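Long-range contacts in putative major capsid protein (Cafeteriavirus-dependent mavirus, PDB 6G44), which probably builds the outer shell of the virophage mavirus, as a double jelly-roll major capsid protein that assembles in threes: residues C[329-334]-C[438-443]; C[361-366]-C[446-451]; C[367-372]-C[431-436]. One frame throughout, in Å; residues are numbered along the deposited sequence. Where two conformers were deposited one is given.

Contact 1 (C[329-334]-C[438-443]); sequences NNVPSM and YNVMAN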
# COMPACT_ATOMS: atom_id res chain seq x y z
N ASN C 329 -32.22 3.24 -24.47
CA ASN C 329 -32.49 2.24 -25.52
C ASN C 329 -31.80 0.88 -25.30
O ASN C 329 -32.01 -0.07 -26.06
CB ASN C 329 -32.08 2.79 -26.89
CG ASN C 329 -32.88 4.02 -27.29
OD1 ASN C 329 -34.09 4.08 -27.06
ND2 ASN C 329 -32.21 4.99 -27.90
N ASN C 330 -30.95 0.80 -24.27
CA ASN C 330 -30.18 -0.40 -23.96
C ASN C 330 -29.76 -0.26 -22.48
O ASN C 330 -29.95 0.81 -21.90
CB ASN C 330 -28.98 -0.51 -24.91
CG ASN C 330 -28.11 0.72 -24.88
OD1 ASN C 330 -27.39 0.95 -23.90
ND2 ASN C 330 -28.17 1.54 -25.94
N VAL C 331 -29.19 -1.32 -21.93
CA VAL C 331 -28.92 -1.40 -20.48
C VAL C 331 -27.43 -1.14 -20.22
O VAL C 331 -26.60 -1.96 -20.62
CB VAL C 331 -29.35 -2.76 -19.93
CG1 VAL C 331 -29.11 -2.83 -18.42
CG2 VAL C 331 -30.83 -3.04 -20.24
N PRO C 332 -27.08 0.01 -19.59
CA PRO C 332 -25.66 0.24 -19.27
C PRO C 332 -25.07 -0.73 -18.26
O PRO C 332 -25.78 -1.35 -17.47
CB PRO C 332 -25.64 1.65 -18.68
CG PRO C 332 -26.87 2.31 -19.24
CD PRO C 332 -27.88 1.21 -19.30
N SER C 333 -23.75 -0.79 -18.28
CA SER C 333 -22.97 -1.59 -17.34
C SER C 333 -23.00 -1.04 -15.93
O SER C 333 -23.03 -1.83 -14.96
CB SER C 333 -21.52 -1.63 -17.82
OG SER C 333 -20.68 -2.31 -16.90
N MET C 334 -22.98 0.28 -15.80
CA MET C 334 -22.92 0.88 -14.47
C MET C 334 -23.57 2.25 -14.50
O MET C 334 -23.61 2.92 -15.53
CB MET C 334 -21.47 0.97 -13.96
CG MET C 334 -21.34 1.30 -12.47
SD MET C 334 -19.63 1.35 -11.83
CE MET C 334 -19.17 -0.37 -11.90
N TYR C 438 -35.34 -10.61 -15.48
CA TYR C 438 -34.04 -11.19 -15.79
C TYR C 438 -33.46 -10.71 -17.12
O TYR C 438 -32.26 -10.90 -17.36
CB TYR C 438 -34.09 -12.73 -15.74
CG TYR C 438 -35.23 -13.32 -16.53
CD1 TYR C 438 -35.15 -13.44 -17.92
CD2 TYR C 438 -36.42 -13.74 -15.89
CE1 TYR C 438 -36.20 -13.97 -18.65
CE2 TYR C 438 -37.47 -14.26 -16.62
CZ TYR C 438 -37.37 -14.38 -18.00
OH TYR C 438 -38.40 -14.89 -18.77
N ASN C 439 -34.28 -10.08 -17.97
CA ASN C 439 -33.78 -9.55 -19.25
C ASN C 439 -32.98 -8.26 -19.11
O ASN C 439 -32.32 -7.85 -20.07
CB ASN C 439 -34.92 -9.31 -20.24
CG ASN C 439 -35.61 -10.59 -20.65
OD1 ASN C 439 -34.98 -11.62 -20.89
ND2 ASN C 439 -36.94 -10.54 -20.67
N VAL C 440 -33.08 -7.58 -17.97
CA VAL C 440 -32.35 -6.33 -17.76
C VAL C 440 -30.95 -6.68 -17.27
O VAL C 440 -30.70 -6.86 -16.07
CB VAL C 440 -33.08 -5.38 -16.79
CG1 VAL C 440 -32.30 -4.09 -16.64
CG2 VAL C 440 -34.47 -5.06 -17.30
N MET C 441 -30.05 -6.82 -18.24
CA MET C 441 -28.67 -7.23 -18.04
C MET C 441 -27.76 -6.22 -18.75
O MET C 441 -28.13 -5.70 -19.80
CB MET C 441 -28.44 -8.60 -18.68
CG MET C 441 -29.26 -9.71 -18.07
SD MET C 441 -29.03 -11.31 -18.85
CE MET C 441 -27.39 -11.73 -18.29
N ALA C 442 -26.57 -5.98 -18.21
CA ALA C 442 -25.60 -5.11 -18.84
C ALA C 442 -25.38 -5.53 -20.28
O ALA C 442 -25.17 -6.72 -20.56
CB ALA C 442 -24.29 -5.15 -18.07
N ASN C 443 -25.45 -4.56 -21.18
CA ASN C 443 -25.23 -4.75 -22.64
C ASN C 443 -26.43 -5.34 -23.38
O ASN C 443 -26.35 -5.62 -24.57
CB ASN C 443 -23.95 -5.55 -22.94
CG ASN C 443 -22.72 -4.83 -22.46
OD1 ASN C 443 -22.67 -3.62 -22.53
ND2 ASN C 443 -21.74 -5.57 -21.93
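The flat groups of this contact are peptide carbonyls. N443 N gives its hydrogen to V331 O within the carbonyl plane, 2.9 Å away, with an N-H...O angle of 160°. The carbonyl of M441 meets only carbon on this side, since V331 CB lies 3.2 Å from M441 O and CG1 of the same valine 3.3 Å from that oxygen. A beta-branched valine suits this spot: with CG1 anti to the backbone N (chi1 -178°), both methyls stay short and spread against the opposing chain. Its CG1 also touches V440 CG1 at 3.9 Å, the two side chains crossing at about a right angle. Further along, the methyl of A442 reaches CA of S333 at 3.9 Å, a place where a small side chain lets the backbones come close. N443 adopts a positive phi (79°), which asparagine tolerates well; its CB leaves pointing away from 329-334, the amide comes back nearer, and ND2 bonds to D477 OD2. S333 OG bonds to the C-terminal carboxylate of G520. S333 and M334 form a classic beta bulge opposite I475, where strand 334-341 starts beside strand 464-482. Two loops thus meet here, one between strands 319-328 and 334-341, the other leading to strand 448-457, with helix 497-501 packed on M441 and a second subunit bonded through its S33 to A442 O.

Contact 2 (C[361-366]-C[446-451]); sequences IKVDSD and KSINMQ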
# COMPACT_ATOMS: atom_id res chain seq x y z
N ILE C 361 -34.61 3.51 -6.48
CA ILE C 361 -34.50 3.34 -7.92
C ILE C 361 -35.79 2.68 -8.46
O ILE C 361 -36.27 1.73 -7.88
CB ILE C 361 -33.32 2.44 -8.31
CG1 ILE C 361 -32.01 2.79 -7.58
CG2 ILE C 361 -33.13 2.46 -9.83
CD1 ILE C 361 -31.47 4.15 -7.90
N LYS C 362 -36.32 3.23 -9.55
CA LYS C 362 -37.40 2.59 -10.32
C LYS C 362 -36.81 2.18 -11.66
O LYS C 362 -36.15 2.99 -12.30
CB LYS C 362 -38.53 3.58 -10.54
CG LYS C 362 -39.57 3.16 -11.58
CD LYS C 362 -40.70 4.19 -11.61
CE LYS C 362 -41.80 3.80 -12.59
NZ LYS C 362 -41.30 3.66 -13.99
N VAL C 363 -37.02 0.93 -12.07
CA VAL C 363 -36.67 0.50 -13.44
C VAL C 363 -37.93 -0.14 -14.00
O VAL C 363 -38.38 -1.14 -13.47
CB VAL C 363 -35.50 -0.49 -13.51
CG1 VAL C 363 -35.25 -0.95 -14.95
CG2 VAL C 363 -34.23 0.13 -12.93
N ASP C 364 -38.47 0.45 -15.07
CA ASP C 364 -39.73 -0.03 -15.68
C ASP C 364 -40.81 -0.07 -14.58
O ASP C 364 -40.97 0.92 -13.88
CB ASP C 364 -39.48 -1.35 -16.43
CG ASP C 364 -38.45 -1.21 -17.55
OD1 ASP C 364 -38.22 -0.08 -18.02
OD2 ASP C 364 -37.89 -2.25 -17.98
N SER C 365 -41.51 -1.20 -14.38
CA SER C 365 -42.57 -1.29 -13.37
C SER C 365 -42.07 -1.56 -11.96
O SER C 365 -42.86 -1.62 -11.02
CB SER C 365 -43.56 -2.41 -13.74
OG SER C 365 -44.13 -2.18 -15.01
N ASP C 366 -40.76 -1.74 -11.80
CA ASP C 366 -40.16 -2.14 -10.52
C ASP C 366 -39.73 -0.89 -9.76
O ASP C 366 -38.80 -0.20 -10.19
CB ASP C 366 -38.96 -3.03 -10.83
CG ASP C 366 -38.56 -3.91 -9.68
OD1 ASP C 366 -38.77 -3.55 -8.50
OD2 ASP C 366 -38.02 -4.99 -9.97
N LYS C 446 -32.19 -3.86 -24.76
CA LYS C 446 -33.55 -3.80 -24.27
C LYS C 446 -33.76 -2.38 -23.78
O LYS C 446 -32.94 -1.88 -22.99
CB LYS C 446 -33.76 -4.78 -23.12
CG LYS C 446 -35.14 -4.70 -22.51
CD LYS C 446 -35.34 -5.59 -21.30
CE LYS C 446 -36.60 -5.19 -20.56
NZ LYS C 446 -37.82 -5.32 -21.43
N SER C 447 -34.85 -1.74 -24.20
CA SER C 447 -35.17 -0.39 -23.76
C SER C 447 -35.68 -0.44 -22.31
O SER C 447 -36.46 -1.34 -21.95
CB SER C 447 -36.22 0.26 -24.67
OG SER C 447 -35.74 0.37 -26.00
N ILE C 448 -35.23 0.50 -21.50
CA ILE C 448 -35.67 0.62 -20.11
C ILE C 448 -35.96 2.07 -19.77
O ILE C 448 -35.47 3.00 -20.43
CB ILE C 448 -34.64 0.05 -19.10
CG1 ILE C 448 -33.27 0.76 -19.22
CG2 ILE C 448 -34.54 -1.45 -19.28
CD1 ILE C 448 -32.31 0.40 -18.10
N ASN C 449 -36.77 2.26 -18.74
CA ASN C 449 -36.98 3.58 -18.15
C ASN C 449 -36.56 3.54 -16.69
O ASN C 449 -36.91 2.60 -16.00
CB ASN C 449 -38.45 3.99 -18.26
CG ASN C 449 -38.93 4.06 -19.70
OD1 ASN C 449 -38.33 4.72 -20.54
ND2 ASN C 449 -40.02 3.36 -19.99
N MET C 450 -35.76 4.52 -16.27
CA MET C 450 -35.27 4.60 -14.89
C MET C 450 -35.63 5.95 -14.27
O MET C 450 -35.55 6.98 -14.92
CB MET C 450 -33.75 4.39 -14.87
CG MET C 450 -33.14 4.44 -13.46
SD MET C 450 -31.32 4.33 -13.42
CE MET C 450 -31.17 2.58 -13.52
N GLN C 451 -35.92 5.93 -12.97
CA GLN C 451 -36.06 7.12 -12.18
C GLN C 451 -35.26 6.90 -10.89
O GLN C 451 -35.27 5.81 -10.34
CB GLN C 451 -37.55 7.35 -11.86
CG GLN C 451 -37.88 8.67 -11.19
CD GLN C 451 -39.36 9.00 -11.30
OE1 GLN C 451 -40.21 8.17 -10.99
NE2 GLN C 451 -39.67 10.20 -11.76
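Backbone hydrogen bonds carry most of this contact. K362 and Q451 form an antiparallel hydrogen-bonded pair: K362 N lies 2.9 Å from Q451 O in a bond that is nearly straight (176°), while Q451 N returns a bond to a lone pair of K362 O at 3.0 Å. D364 N then gives its hydrogen to N449 O at 2.8 Å. The reciprocal bond is made by a side chain: N449 N points nearly along the C-O axis of D364 OD1, 2.8 Å away, so a short acidic residue with CG beside its own backbone N (chi1 -60°) prolongs the ladder after the main chain has turned off. That departure is a type II' beta turn from V363 to D366, the tight hairpin joining strands 355-363 and 366-369. With strand 448-457 alongside, these belong to the four-stranded antiparallel sheet of a jelly roll, in a protein with two. The D364 carbonyl, swung away by the turn, takes K362 NZ, which sits above the carbonyl plane at the bent end of an otherwise extended chain. Among charges, K446 NZ lies near D364 OD2 without contact and may still steady the carboxylate's negative form. Apolar contacts line the face bearing V363 and M450, where the flexible thioether bends at chi3 to set M450 CE 4.0 Å from V363 CG2. M450 CG rests 4.1 Å from I361 CG2, and F428 packs on both I361 and M450.

Contact 3 (C[367-372]-C[431-436]); sequences VGIFRE and SDLGLK. With SO4 (sulfate ion), chain B.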
# COMPACT_ATOMS: atom_id res chain seq x y z
N VAL C 367 -40.38 -0.62 -8.63
CA VAL C 367 -40.23 0.65 -7.91
C VAL C 367 -39.64 0.47 -6.51
O VAL C 367 -39.71 -0.60 -5.93
CB VAL C 367 -41.58 1.39 -7.79
CG1 VAL C 367 -42.17 1.63 -9.18
CG2 VAL C 367 -42.58 0.62 -6.92
N GLY C 368 -39.05 1.55 -6.01
CA GLY C 368 -38.60 1.61 -4.61
C GLY C 368 -37.37 0.77 -4.31
O GLY C 368 -37.13 0.41 -3.15
N ILE C 369 -36.58 0.46 -5.33
CA ILE C 369 -35.44 -0.45 -5.12
C ILE C 369 -34.38 0.31 -4.30
O ILE C 369 -34.09 1.48 -4.59
CB ILE C 369 -34.83 -0.93 -6.44
CG1 ILE C 369 -35.90 -1.62 -7.32
CG2 ILE C 369 -33.65 -1.89 -6.17
CD1 ILE C 369 -35.55 -1.57 -8.79
N PHE C 370 -33.84 -0.37 -3.30
CA PHE C 370 -32.86 0.16 -2.34
C PHE C 370 -33.47 1.01 -1.21
O PHE C 370 -32.73 1.55 -0.41
CB PHE C 370 -31.69 0.94 -2.98
CG PHE C 370 -30.85 0.17 -3.96
CD1 PHE C 370 -30.69 -1.22 -3.92
CD2 PHE C 370 -30.14 0.88 -4.92
CE1 PHE C 370 -29.87 -1.87 -4.84
CE2 PHE C 370 -29.33 0.23 -5.83
CZ PHE C 370 -29.18 -1.14 -5.77
N ARG C 371 -34.79 1.10 -1.13
CA ARG C 371 -35.42 1.88 -0.05
C ARG C 371 -35.06 1.42 1.36
O ARG C 371 -35.13 2.22 2.28
CB ARG C 371 -36.94 1.94 -0.20
CG ARG C 371 -37.66 0.62 -0.03
CD ARG C 371 -39.12 0.75 -0.47
NE ARG C 371 -39.88 1.57 0.47
CZ ARG C 371 -40.48 1.13 1.58
NH1 ARG C 371 -40.43 -0.15 1.96
NH2 ARG C 371 -41.14 2.00 2.35
N GLU C 372 -34.66 0.16 1.52
CA GLU C 372 -34.29 -0.36 2.84
C GLU C 372 -32.81 -0.16 3.17
O GLU C 372 -32.36 -0.61 4.22
CB GLU C 372 -34.67 -1.84 2.97
CG GLU C 372 -36.16 -2.15 2.73
CD GLU C 372 -37.12 -1.44 3.70
OE1 GLU C 372 -36.72 -1.05 4.83
OE2 GLU C 372 -38.31 -1.27 3.32
N SER C 431 -27.14 -5.40 -12.12
CA SER C 431 -27.16 -6.63 -11.31
C SER C 431 -27.31 -6.36 -9.82
O SER C 431 -27.83 -7.21 -9.09
CB SER C 431 -25.94 -7.49 -11.63
OG SER C 431 -24.71 -6.80 -11.47
N ASP C 432 -26.92 -5.19 -9.35
CA ASP C 432 -27.13 -4.84 -7.93
C ASP C 432 -28.59 -4.66 -7.56
O ASP C 432 -28.94 -4.69 -6.38
CB ASP C 432 -26.36 -3.58 -7.54
CG ASP C 432 -24.87 -3.75 -7.65
OD1 ASP C 432 -24.36 -4.86 -7.33
OD2 ASP C 432 -24.19 -2.79 -8.07
N LEU C 433 -29.45 -4.43 -8.55
CA LEU C 433 -30.87 -4.11 -8.32
C LEU C 433 -31.75 -5.32 -8.02
O LEU C 433 -32.87 -5.13 -7.55
CB LEU C 433 -31.44 -3.38 -9.55
CG LEU C 433 -30.78 -2.03 -9.90
CD1 LEU C 433 -31.24 -1.59 -11.28
CD2 LEU C 433 -31.09 -0.95 -8.88
N GLY C 434 -31.28 -6.54 -8.31
CA GLY C 434 -32.06 -7.73 -8.04
C GLY C 434 -33.39 -7.73 -8.75
O GLY C 434 -34.40 -8.16 -8.18
N LEU C 435 -33.41 -7.30 -10.01
CA LEU C 435 -34.67 -7.10 -10.72
C LEU C 435 -35.33 -8.43 -11.01
O LEU C 435 -34.67 -9.41 -11.36
CB LEU C 435 -34.46 -6.35 -12.04
CG LEU C 435 -33.90 -4.92 -11.96
CD1 LEU C 435 -33.52 -4.40 -13.33
CD2 LEU C 435 -34.90 -3.96 -11.34
N LYS C 436 -36.65 -8.44 -10.86
CA LYS C 436 -37.38 -9.64 -11.25
C LYS C 436 -37.30 -9.86 -12.77
O LYS C 436 -37.33 -11.02 -13.22
CB LYS C 436 -38.82 -9.65 -10.71
CG LYS C 436 -39.74 -8.55 -11.18
CD LYS C 436 -41.18 -8.78 -10.67
CE LYS C 436 -41.85 -9.96 -11.35
NZ LYS C 436 -43.32 -10.02 -11.11
S SO4 B . -35.22 -2.93 -1.08
O1 SO4 B . -36.57 -2.29 -1.01
O2 SO4 B . -34.31 -2.08 -0.29
O3 SO4 B . -34.81 -2.99 -2.51
O4 SO4 B . -35.30 -4.28 -0.48
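A type II beta turn, G368 to R371, ends strand 366-369, outermost in its jelly-roll sheet within this chain, and presses two apolar side chains against the loop 431-436; no hydrogen bond crosses between them. I369 points toward the loop, and its branches divide the work: CG2, anti to the backbone N, lies 3.8 Å from L433 CD2, while CD1 reaches L435 CD2 at 3.6 Å. Both leucines meet the isoleucine at about a right angle, each offering one methyl, CD2, to a different branch. The F370 ring has I369 CG2 over one face, offset toward the rim. At its edge, in plane, CE1 comes to 3.3 Å from D432 O, so the slightly positive ring hydrogens face a carbonyl oxygen. L433 CD2 touches the same ring obliquely, 3.7 Å from F370 CZ.

A second shell surrounds these groups. G368 and I369 form a G1 bulge opposite I361, glycine meeting the positive phi there, and L381 of helix 375-384 touches both F370 and D432. D432 turns its carboxylate away, where OD2 accepts the N-H of R429 and the amide of N385. S40 and Y39 of a second subunit pack on I369 and F370, placing the contact at a subunit boundary. A sulfate, probably from the crystallisation liquor, bonds to T41 N of that subunit and to the turn: F370 N meets its O3 at 2.9 Å, and E372 N its O2 at 2.9 Å.

Overall arrangement
From the N terminus, the chain leaves strand 319-328 and enters residues 329-334, the start of the loop that contact 1 closes at 438-443. Strand 355-363 then brings in contact 2, completed only at 446-451, so contacts 1 and 2 cross. Contact 3 starts on the second strand of the hairpin, just past its turn, at 367-372, and closes first, at 431-436; its loop, which includes helices, lies within both others. The returning chain 431-451 therefore serves all three in turn, contact 2 as it joins the sheet with strand 448-457. V440 packs on L435 between contacts 1 and 3, V363 on L433 between contacts 2 and 3, and V331 on K446 between contacts 1 and 2.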